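Local coordinates for nuclear import protein MOG1 (Saccharomyces cerevisiae, PDB 1JHS) that takes part in the Ran GTPase system for nuclear protein import and poly(A)+ mRNA export, and interacts with the yeast Ran homologue GSP1, at residues N54-V65 with D137-P147; D96-L107 with V168-R177. The protein carries 1 engineered substitution. All blocks are in the same frame, centred on the assembly; numbering follows the deposited sequence.

Contact 1. Residues N54-V65 with D137-P147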
loop_
_atom_site.group_PDB
_atom_site.type_symbol
_atom_site.label_atom_id
_atom_site.label_comp_id
_atom_site.label_asym_id
_atom_site.label_seq_id
_atom_site.Cartn_x
_atom_site.Cartn_y
_atom_site.Cartn_z
ATOM N N ASN A 54 6.055 1.364 12.606
ATOM C CA ASN A 54 6.588 2.251 11.573
ATOM C C ASN A 54 5.979 2.158 10.176
ATOM O O ASN A 54 6.534 2.722 9.248
ATOM C CB ASN A 54 8.115 2.089 11.476
ATOM C CG ASN A 54 8.532 0.700 11.001
ATOM O OD1 ASN A 54 7.684 -0.168 10.796
ATOM N ND2 ASN A 54 9.851 0.476 10.843
ATOM N N GLU A 55 4.850 1.475 10.021
ATOM C CA GLU A 55 4.219 1.381 8.687
ATOM C C GLU A 55 3.462 2.664 8.331
ATOM O O GLU A 55 3.073 3.419 9.202
ATOM C CB GLU A 55 3.225 0.211 8.626
ATOM C CG GLU A 55 3.829 -1.150 8.993
ATOM C CD GLU A 55 3.764 -1.412 10.492
ATOM O OE1 GLU A 55 3.281 -0.526 11.233
ATOM O OE2 GLU A 55 4.173 -2.505 10.928
ATOM N N SER A 56 3.273 2.912 7.043
ATOM C CA SER A 56 2.521 4.088 6.601
ATOM C C SER A 56 1.662 3.641 5.429
ATOM O O SER A 56 2.023 2.721 4.674
ATOM C CB SER A 56 3.455 5.242 6.201
ATOM O OG SER A 56 4.455 4.826 5.296
ATOM N N ILE A 57 0.523 4.289 5.302
ATOM C CA ILE A 57 -0.461 3.958 4.283
ATOM C C ILE A 57 -0.814 5.186 3.442
ATOM O O ILE A 57 -1.132 6.240 3.988
ATOM C CB ILE A 57 -1.781 3.460 4.955
ATOM C CG1 ILE A 57 -1.494 2.229 5.842
ATOM C CG2 ILE A 57 -2.845 3.168 3.877
ATOM C CD1 ILE A 57 -2.704 1.801 6.761
ATOM N N ILE A 58 -0.753 5.045 2.126
ATOM C CA ILE A 58 -1.118 6.148 1.241
ATOM C C ILE A 58 -2.171 5.647 0.253
ATOM O O ILE A 58 -2.024 4.585 -0.326
ATOM C CB ILE A 58 0.065 6.664 0.389
ATOM C CG1 ILE A 58 1.148 7.295 1.270
ATOM C CG2 ILE A 58 -0.473 7.734 -0.623
ATOM C CD1 ILE A 58 2.320 7.812 0.476
ATOM N N VAL A 59 -3.239 6.410 0.087
ATOM C CA VAL A 59 -4.278 6.065 -0.878
ATOM C C VAL A 59 -4.124 7.196 -1.868
ATOM O O VAL A 59 -4.058 8.368 -1.468
ATOM C CB VAL A 59 -5.693 6.115 -0.247
ATOM C CG1 VAL A 59 -6.738 5.830 -1.308
ATOM C CG2 VAL A 59 -5.803 5.093 0.875
ATOM N N ASP A 60 -4.055 6.876 -3.152
ATOM C CA ASP A 60 -3.855 7.922 -4.145
ATOM C C ASP A 60 -4.823 7.755 -5.311
ATOM O O ASP A 60 -4.927 6.672 -5.880
ATOM C CB ASP A 60 -2.431 7.858 -4.664
ATOM C CG ASP A 60 -1.917 9.210 -5.135
ATOM O OD1 ASP A 60 -2.744 10.134 -5.344
ATOM O OD2 ASP A 60 -0.681 9.343 -5.288
ATOM N N LEU A 61 -5.521 8.834 -5.657
ATOM C CA LEU A 61 -6.485 8.801 -6.766
ATOM C C LEU A 61 -5.730 9.258 -8.000
ATOM O O LEU A 61 -5.394 10.445 -8.131
ATOM C CB LEU A 61 -7.643 9.748 -6.471
ATOM C CG LEU A 61 -8.384 9.470 -5.155
ATOM C CD1 LEU A 61 -9.527 10.484 -4.992
ATOM C CD2 LEU A 61 -8.958 8.045 -5.157
ATOM N N LEU A 62 -5.454 8.318 -8.901
ATOM C CA LEU A 62 -4.686 8.619 -10.096
ATOM C C LEU A 62 -5.493 8.459 -11.381
ATOM O O LEU A 62 -6.538 7.832 -11.399
ATOM C CB LEU A 62 -3.460 7.697 -10.139
ATOM C CG LEU A 62 -2.516 7.750 -8.914
ATOM C CD1 LEU A 62 -1.378 6.728 -9.078
ATOM C CD2 LEU A 62 -1.940 9.158 -8.796
ATOM N N GLU A 63 -5.004 9.029 -12.467
ATOM C CA GLU A 63 -5.707 8.879 -13.740
ATOM C C GLU A 63 -5.525 7.432 -14.186
ATOM O O GLU A 63 -4.506 6.806 -13.881
ATOM C CB GLU A 63 -5.083 9.768 -14.795
ATOM C CG GLU A 63 -5.080 11.220 -14.481
ATOM C CD GLU A 63 -4.333 11.968 -15.569
ATOM O OE1 GLU A 63 -4.375 11.464 -16.726
ATOM O OE2 GLU A 63 -3.712 13.028 -15.280
ATOM N N THR A 64 -6.503 6.899 -14.909
ATOM C CA THR A 64 -6.403 5.532 -15.395
ATOM C C THR A 64 -5.225 5.392 -16.365
ATOM O O THR A 64 -5.043 6.229 -17.237
ATOM C CB THR A 64 -7.672 5.103 -16.176
ATOM O OG1 THR A 64 -8.826 5.215 -15.329
ATOM C CG2 THR A 64 -7.541 3.649 -16.646
ATOM N N VAL A 65 -4.424 4.341 -16.221
ATOM C CA VAL A 65 -3.341 4.156 -17.165
ATOM C C VAL A 65 -3.889 3.359 -18.363
ATOM O O VAL A 65 -4.733 2.465 -18.214
ATOM C CB VAL A 65 -2.121 3.437 -16.528
ATOM C CG1 VAL A 65 -2.495 2.046 -16.061
ATOM C CG2 VAL A 65 -0.994 3.393 -17.531
ATOM N N ASP A 137 -12.630 7.023 -14.763
ATOM C CA ASP A 137 -11.289 7.155 -15.318
ATOM C C ASP A 137 -10.286 7.381 -14.191
ATOM O O ASP A 137 -9.408 8.239 -14.285
ATOM C CB ASP A 137 -11.239 8.346 -16.254
ATOM C CG ASP A 137 -10.554 8.019 -17.525
ATOM O OD1 ASP A 137 -11.143 7.254 -18.354
ATOM O OD2 ASP A 137 -9.410 8.502 -17.679
ATOM N N THR A 138 -10.450 6.623 -13.117
ATOM C CA THR A 138 -9.551 6.756 -11.986
ATOM C C THR A 138 -8.993 5.400 -11.584
ATOM O O THR A 138 -9.741 4.435 -11.482
ATOM C CB THR A 138 -10.291 7.369 -10.787
ATOM O OG1 THR A 138 -10.735 8.690 -11.129
ATOM C CG2 THR A 138 -9.390 7.428 -9.569
ATOM N N ASP A 139 -7.677 5.337 -11.381
ATOM C CA ASP A 139 -7.011 4.120 -10.905
ATOM C C ASP A 139 -6.629 4.466 -9.453
ATOM O O ASP A 139 -5.824 5.381 -9.224
ATOM C CB ASP A 139 -5.721 3.824 -11.698
ATOM C CG ASP A 139 -5.950 2.850 -12.853
ATOM O OD1 ASP A 139 -7.058 2.244 -12.902
ATOM O OD2 ASP A 139 -5.021 2.673 -13.694
ATOM N N VAL A 140 -7.264 3.795 -8.489
ATOM C CA VAL A 140 -6.940 4.036 -7.073
ATOM C C VAL A 140 -5.738 3.161 -6.707
ATOM O O VAL A 140 -5.801 1.940 -6.874
ATOM C CB VAL A 140 -8.087 3.637 -6.159
ATOM C CG1 VAL A 140 -7.710 3.936 -4.683
ATOM C CG2 VAL A 140 -9.358 4.390 -6.574
ATOM N N VAL A 141 -4.663 3.771 -6.193
ATOM C CA VAL A 141 -3.481 2.995 -5.800
ATOM C C VAL A 141 -3.281 3.130 -4.283
ATOM O O VAL A 141 -3.164 4.228 -3.758
ATOM C CB VAL A 141 -2.201 3.444 -6.564
ATOM C CG1 VAL A 141 -0.976 2.625 -6.107
ATOM C CG2 VAL A 141 -2.403 3.240 -8.081
ATOM N N ILE A 142 -3.287 1.996 -3.590
ATOM C CA ILE A 142 -3.094 1.998 -2.139
ATOM C C ILE A 142 -1.710 1.416 -1.888
ATOM O O ILE A 142 -1.419 0.307 -2.369
ATOM C CB ILE A 142 -4.142 1.118 -1.408
ATOM C CG1 ILE A 142 -5.564 1.635 -1.689
ATOM C CG2 ILE A 142 -3.906 1.185 0.111
ATOM C CD1 ILE A 142 -6.699 0.934 -0.875
ATOM N N SER A 143 -0.844 2.161 -1.186
ATOM C CA SER A 143 0.500 1.650 -0.886
ATOM C C SER A 143 0.719 1.622 0.620
ATOM O O SER A 143 0.273 2.519 1.340
ATOM C CB SER A 143 1.616 2.487 -1.565
ATOM O OG SER A 143 1.481 3.897 -1.395
ATOM N N ILE A 144 1.362 0.561 1.098
ATOM C CA ILE A 144 1.646 0.442 2.516
ATOM C C ILE A 144 3.133 0.141 2.599
ATOM O O ILE A 144 3.588 -0.892 2.121
ATOM C CB ILE A 144 0.837 -0.699 3.190
ATOM C CG1 ILE A 144 -0.675 -0.482 2.972
ATOM C CG2 ILE A 144 1.172 -0.721 4.721
ATOM C CD1 ILE A 144 -1.612 -1.572 3.614
ATOM N N ASN A 145 3.880 1.057 3.219
ATOM C CA ASN A 145 5.320 0.914 3.357
ATOM C C ASN A 145 5.687 0.172 4.639
ATOM O O ASN A 145 5.161 0.488 5.703
ATOM C CB ASN A 145 5.971 2.291 3.362
ATOM C CG ASN A 145 5.566 3.094 2.181
ATOM O OD1 ASN A 145 5.892 2.740 1.032
ATOM N ND2 ASN A 145 4.831 4.183 2.421
ATOM N N VAL A 146 6.588 -0.807 4.514
ATOM C CA VAL A 146 7.036 -1.604 5.637
ATOM C C VAL A 146 8.571 -1.604 5.719
ATOM O O VAL A 146 9.241 -2.412 5.068
ATOM C CB VAL A 146 6.545 -3.075 5.494
ATOM C CG1 VAL A 146 6.711 -3.820 6.829
ATOM C CG2 VAL A 146 5.084 -3.098 4.982
ATOM N N PRO A 147 9.150 -0.684 6.515
ATOM C CA PRO A 147 10.615 -0.627 6.647
ATOM C C PRO A 147 10.985 -1.850 7.484
ATOM O O PRO A 147 10.616 -1.926 8.661
ATOM C CB PRO A 147 10.866 0.698 7.396
ATOM C CG PRO A 147 9.552 1.529 7.112
ATOM C CD PRO A 147 8.494 0.452 7.193
HETATM O O HOH W 1 11.849 -1.832 10.958
HETATM O O HOH W 2 -9.465 2.953 -14.177
#
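Ser56 and Asn145 pair side chain to side chain near one end of a regular antiparallel strand pair. Asn145 ND2 donates to Ser56 OG at 3.0 Å. The bond is nearly straight (170°), and OG lies in the amide plane of Asn145. OG reaches the amide because it sits between the backbone N and carbonyl carbon of Ser56 (chi1 51°).

The ladder alternates hydrogen-bonded and non-hydrogen-bonded pairs. Ile58 and Ser143 exchange two backbone hydrogen bonds, N to O each way, both 2.8 Å. Ile57, Val59, Leu61, Val140, Ile142 and Ile144 share one face. There Ile57 CG1 lies alongside Ile144 CG1 at 4.0 Å, the two side chains pointing the same way. Leu61 CD2 meets Val140 CG2 in the same manner. Helix 163-178 packs on this face through Met175 and Val168. On the other face, the side chains of Leu62 and Val141 cross at a slant, Leu62 CD1 3.8 Å from Val141 CG2, and His77 of helix 70-83 touches both residues.

Just past the end of strand 56-63, the backbone N-H of Val65 bonds to Asp139 OD2 at 3.1 Å. The N-H comes from above the carboxylate plane, 52° out of it. OD2 is also hydrogen-bonded to His77 NE2, while OD1 forms a salt bridge with Arg132. A water links OD1 to Thr64 OG1. At the opposite end, a water bridges Asn54 ND2 and Pro147 O; Arg164 bonds to both Asn54 OD1 and Pro147 O.

The buried Asp139 carboxylate is thus held through both oxygens. Arg132 probably stabilises its negative charge, and the bond to Val65 ties the chain leaving strand 56-63 to the neighbouring strand.

Contact 2. Residues D96-L107 with V168-R177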
loop_
_atom_site.group_PDB
_atom_site.type_symbol
_atom_site.label_atom_id
_atom_site.label_comp_id
_atom_site.label_asym_id
_atom_site.label_seq_id
_atom_site.Cartn_x
_atom_site.Cartn_y
_atom_site.Cartn_z
ATOM N N ASP A 96 -2.227 -11.259 -6.140
ATOM C CA ASP A 96 -3.542 -11.852 -6.338
ATOM C C ASP A 96 -4.502 -10.950 -7.114
ATOM O O ASP A 96 -4.494 -9.729 -6.964
ATOM C CB ASP A 96 -4.236 -12.131 -5.000
ATOM C CG ASP A 96 -3.534 -13.185 -4.160
ATOM O OD1 ASP A 96 -2.805 -12.816 -3.205
ATOM O OD2 ASP A 96 -3.718 -14.390 -4.444
ATOM N N THR A 97 -5.327 -11.572 -7.945
ATOM C CA THR A 97 -6.381 -10.841 -8.616
ATOM C C THR A 97 -7.499 -11.022 -7.598
ATOM O O THR A 97 -7.983 -12.151 -7.384
ATOM C CB THR A 97 -6.810 -11.484 -9.941
ATOM O OG1 THR A 97 -5.824 -11.202 -10.940
ATOM C CG2 THR A 97 -8.116 -10.878 -10.407
ATOM N N VAL A 98 -7.899 -9.933 -6.954
ATOM C CA VAL A 98 -8.958 -9.995 -5.947
ATOM C C VAL A 98 -10.332 -9.974 -6.646
ATOM O O VAL A 98 -11.276 -10.640 -6.214
ATOM C CB VAL A 98 -8.830 -8.820 -4.975
ATOM C CG1 VAL A 98 -10.089 -8.708 -4.128
ATOM C CG2 VAL A 98 -7.591 -9.039 -4.070
ATOM N N GLN A 99 -10.431 -9.213 -7.732
ATOM C CA GLN A 99 -11.679 -9.158 -8.493
ATOM C C GLN A 99 -11.316 -8.923 -9.949
ATOM O O GLN A 99 -10.687 -7.920 -10.280
ATOM C CB GLN A 99 -12.597 -8.049 -7.981
ATOM C CG GLN A 99 -14.028 -8.140 -8.554
ATOM C CD GLN A 99 -14.991 -7.166 -7.893
ATOM O OE1 GLN A 99 -14.989 -5.969 -8.194
ATOM N NE2 GLN A 99 -15.807 -7.669 -6.963
ATOM N N GLN A 100 -11.694 -9.861 -10.818
ATOM C CA GLN A 100 -11.353 -9.741 -12.222
ATOM C C GLN A 100 -11.747 -8.390 -12.769
ATOM O O GLN A 100 -12.830 -7.865 -12.490
ATOM C CB GLN A 100 -11.990 -10.868 -13.044
ATOM C CG GLN A 100 -11.434 -12.266 -12.712
ATOM C CD GLN A 100 -9.947 -12.434 -13.041
ATOM O OE1 GLN A 100 -9.455 -11.884 -14.034
ATOM N NE2 GLN A 100 -9.234 -13.222 -12.235
ATOM N N GLY A 101 -10.806 -7.816 -13.509
ATOM C CA GLY A 101 -11.000 -6.526 -14.128
ATOM C C GLY A 101 -10.768 -5.298 -13.274
ATOM O O GLY A 101 -10.350 -4.277 -13.809
ATOM N N THR A 102 -10.958 -5.370 -11.953
ATOM C CA THR A 102 -10.803 -4.144 -11.190
ATOM C C THR A 102 -9.931 -4.096 -9.943
ATOM O O THR A 102 -9.525 -3.010 -9.553
ATOM C CB THR A 102 -12.163 -3.594 -10.780
ATOM O OG1 THR A 102 -12.797 -4.532 -9.907
ATOM C CG2 THR A 102 -13.052 -3.346 -12.014
ATOM N N LYS A 103 -9.634 -5.237 -9.328
ATOM C CA LYS A 103 -8.868 -5.199 -8.079
ATOM C C LYS A 103 -7.724 -6.187 -8.042
ATOM O O LYS A 103 -7.935 -7.389 -8.185
ATOM C CB LYS A 103 -9.791 -5.457 -6.890
ATOM C CG LYS A 103 -10.924 -4.450 -6.762
ATOM C CD LYS A 103 -11.892 -4.812 -5.633
ATOM C CE LYS A 103 -12.873 -3.665 -5.393
ATOM N NZ LYS A 103 -13.763 -3.957 -4.210
ATOM N N PHE A 104 -6.519 -5.654 -7.824
ATOM C CA PHE A 104 -5.309 -6.468 -7.787
ATOM C C PHE A 104 -4.457 -6.049 -6.598
ATOM O O PHE A 104 -4.357 -4.853 -6.301
ATOM C CB PHE A 104 -4.530 -6.263 -9.097
ATOM C CG PHE A 104 -3.520 -7.337 -9.360
ATOM C CD1 PHE A 104 -3.860 -8.452 -10.111
ATOM C CD2 PHE A 104 -2.238 -7.251 -8.806
ATOM C CE1 PHE A 104 -2.938 -9.496 -10.321
ATOM C CE2 PHE A 104 -1.306 -8.278 -9.009
ATOM C CZ PHE A 104 -1.663 -9.404 -9.769
ATOM N N THR A 105 -3.847 -7.027 -5.920
ATOM C CA THR A 105 -2.996 -6.752 -4.764
ATOM C C THR A 105 -1.677 -7.551 -4.810
ATOM O O THR A 105 -1.612 -8.621 -5.410
ATOM C CB THR A 105 -3.712 -7.136 -3.432
ATOM O OG1 THR A 105 -4.034 -8.541 -3.438
ATOM C CG2 THR A 105 -4.996 -6.354 -3.274
ATOM N N GLY A 106 -0.644 -7.022 -4.152
ATOM C CA GLY A 106 0.625 -7.726 -4.091
ATOM C C GLY A 106 1.577 -7.056 -3.105
ATOM O O GLY A 106 1.298 -5.947 -2.627
ATOM N N LEU A 107 2.650 -7.765 -2.753
ATOM C CA LEU A 107 3.707 -7.231 -1.889
ATOM C C LEU A 107 4.894 -7.128 -2.859
ATOM O O LEU A 107 5.157 -8.054 -3.624
ATOM C CB LEU A 107 4.072 -8.202 -0.775
ATOM C CG LEU A 107 3.104 -8.402 0.379
ATOM C CD1 LEU A 107 3.754 -9.415 1.314
ATOM C CD2 LEU A 107 2.852 -7.084 1.107
ATOM N N VAL A 168 0.729 -7.220 6.921
ATOM C CA VAL A 168 0.493 -6.065 6.061
ATOM C C VAL A 168 -0.329 -6.458 4.822
ATOM O O VAL A 168 -1.218 -5.733 4.395
ATOM C CB VAL A 168 1.832 -5.432 5.632
ATOM C CG1 VAL A 168 1.620 -4.426 4.473
ATOM C CG2 VAL A 168 2.445 -4.742 6.858
ATOM N N TYR A 169 -0.052 -7.630 4.272
ATOM C CA TYR A 169 -0.793 -8.061 3.095
ATOM C C TYR A 169 -2.247 -8.318 3.457
ATOM O O TYR A 169 -3.141 -8.067 2.651
ATOM C CB TYR A 169 -0.171 -9.316 2.484
ATOM C CG TYR A 169 -0.711 -9.604 1.106
ATOM C CD1 TYR A 169 -0.505 -8.708 0.053
ATOM C CD2 TYR A 169 -1.398 -10.790 0.839
ATOM C CE1 TYR A 169 -0.960 -9.005 -1.245
ATOM C CE2 TYR A 169 -1.862 -11.086 -0.444
ATOM C CZ TYR A 169 -1.631 -10.194 -1.476
ATOM O OH TYR A 169 -2.057 -10.514 -2.745
ATOM N N GLN A 170 -2.500 -8.822 4.660
ATOM C CA GLN A 170 -3.884 -9.053 5.051
ATOM C C GLN A 170 -4.587 -7.693 5.168
ATOM O O GLN A 170 -5.710 -7.515 4.698
ATOM C CB GLN A 170 -3.971 -9.785 6.388
ATOM C CG GLN A 170 -5.407 -10.092 6.764
ATOM C CD GLN A 170 -5.511 -10.900 8.044
ATOM O OE1 GLN A 170 -4.553 -11.592 8.438
ATOM N NE2 GLN A 170 -6.673 -10.830 8.695
ATOM N N LEU A 171 -3.910 -6.722 5.773
ATOM C CA LEU A 171 -4.486 -5.374 5.897
ATOM C C LEU A 171 -4.798 -4.819 4.516
ATOM O O LEU A 171 -5.882 -4.296 4.274
ATOM C CB LEU A 171 -3.502 -4.437 6.615
ATOM C CG LEU A 171 -3.775 -2.936 6.526
ATOM C CD1 LEU A 171 -5.133 -2.600 7.160
ATOM C CD2 LEU A 171 -2.651 -2.179 7.253
ATOM N N LEU A 172 -3.838 -4.947 3.607
ATOM C CA LEU A 172 -3.999 -4.434 2.241
ATOM C C LEU A 172 -5.249 -5.025 1.590
ATOM O O LEU A 172 -6.065 -4.303 0.996
ATOM C CB LEU A 172 -2.768 -4.776 1.405
ATOM C CG LEU A 172 -2.767 -4.192 -0.024
ATOM C CD1 LEU A 172 -2.532 -2.662 0.021
ATOM C CD2 LEU A 172 -1.654 -4.897 -0.844
ATOM N N GLN A 173 -5.408 -6.339 1.695
ATOM C CA GLN A 173 -6.569 -6.982 1.108
ATOM C C GLN A 173 -7.867 -6.540 1.780
ATOM O O GLN A 173 -8.887 -6.361 1.109
ATOM C CB GLN A 173 -6.379 -8.503 1.119
ATOM C CG GLN A 173 -5.281 -8.929 0.114
ATOM C CD GLN A 173 -5.348 -10.383 -0.326
ATOM O OE1 GLN A 173 -5.443 -11.296 0.512
ATOM N NE2 GLN A 173 -5.278 -10.613 -1.661
ATOM N N GLU A 174 -7.838 -6.346 3.099
ATOM C CA GLU A 174 -9.049 -5.879 3.803
ATOM C C GLU A 174 -9.416 -4.457 3.359
ATOM O O GLU A 174 -10.596 -4.134 3.238
ATOM C CB GLU A 174 -8.868 -5.925 5.324
ATOM C CG GLU A 174 -8.669 -7.356 5.871
ATOM C CD GLU A 174 -8.823 -7.448 7.385
ATOM O OE1 GLU A 174 -8.495 -8.520 7.946
ATOM O OE2 GLU A 174 -9.283 -6.463 8.022
ATOM N N MET A 175 -8.412 -3.607 3.129
ATOM C CA MET A 175 -8.674 -2.249 2.657
ATOM C C MET A 175 -9.349 -2.293 1.292
ATOM O O MET A 175 -10.262 -1.499 0.998
ATOM C CB MET A 175 -7.368 -1.456 2.548
ATOM C CG MET A 175 -6.721 -1.169 3.915
ATOM S SD MET A 175 -5.355 -0.008 3.709
ATOM C CE MET A 175 -6.256 1.542 3.353
ATOM N N VAL A 176 -8.917 -3.232 0.458
ATOM C CA VAL A 176 -9.502 -3.363 -0.874
ATOM C C VAL A 176 -10.929 -3.882 -0.796
ATOM O O VAL A 176 -11.827 -3.358 -1.466
ATOM C CB VAL A 176 -8.651 -4.312 -1.738
ATOM C CG1 VAL A 176 -9.402 -4.707 -3.035
ATOM C CG2 VAL A 176 -7.324 -3.627 -2.063
ATOM N N ARG A 177 -11.138 -4.911 0.022
ATOM C CA ARG A 177 -12.482 -5.473 0.155
ATOM C C ARG A 177 -13.461 -4.508 0.794
ATOM O O ARG A 177 -14.643 -4.531 0.459
ATOM C CB ARG A 177 -12.439 -6.779 0.945
ATOM C CG ARG A 177 -11.904 -7.911 0.069
ATOM C CD ARG A 177 -12.228 -9.233 0.651
ATOM N NE ARG A 177 -12.196 -10.294 -0.354
ATOM C CZ ARG A 177 -11.163 -10.548 -1.120
ATOM N NH1 ARG A 177 -10.089 -9.788 -0.989
ATOM N NH2 ARG A 177 -11.172 -11.590 -1.957
#
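Two groups grip the phenol oxygen of Tyr169. It donates to Asp96 OD1 in a very short bond of 2.5 Å and accepts from Thr105 OG1 at 2.9 Å. Thr105 OG1 in turn receives Gln173 NE2 at 3.0 Å, with the hydroxyl tilted 20° from the amide plane. The polar chain therefore runs from Gln173 through Thr105 and Tyr169 to Asp96. Asp96 OD1 lies at the edge of the Tyr169 ring, near its plane; carboxylate and ring planes are 37° apart.

Tyr169 CG is anti to the backbone N (chi1 -167°), which carries the ring from the helix to the strands. Gly106 CA meets the ring edge at CE1, 3.5 Å away. Leu107 CG packs obliquely against CD1 at 3.6 Å. Gln173 CG lies above one ring face, offset toward the rim.

The helical segment 168-177 runs almost antiparallel to strand segment 103-107. Its helix, 163-178, packs on one side of the seven-stranded antiparallel sheet of the Mog1 fold. Asp96 comes from the outermost strand 87-99, paired with strand 103-113, so the helix is bonded to both strands.

Further apolar packing lies about one helical turn on from Gln173, at Val176. Thr105 turns its methyl group CG2 to Val176 CG2, on a different branch from its hydroxyl. The extended chain of Lys103 slides past Val176 in the opposite direction, with CD 3.6 Å from CG1. Its NZ makes a weak bond to Val176 O, near the C-terminal end of the helix. Val98 CG1 touches the Arg177 guanidinium, approaching NH1 obliquely at 3.3 Å.

In the fold
The two contacts have centres about 12 Å apart and reach the same seven-stranded antiparallel sheet. Contact 1 joins two neighbouring strands of that sheet, 56-63 and 138-147. Contact 2 sets helix 163-178 against strands 87-99 and 103-113 at one edge. Strand 124-133 lies between 138-147 and 103-113. The segments alternate along the chain: 54-65, 96-107, 137-147, 168-177. The contacts meet where the helix crosses the apolar face of contact 1. Val168 packs on Ile144 and Val146, Leu171 on Ile144, and Met175 on Ile57. One helix thus spans both regions and joins the sheet's edge to its middle.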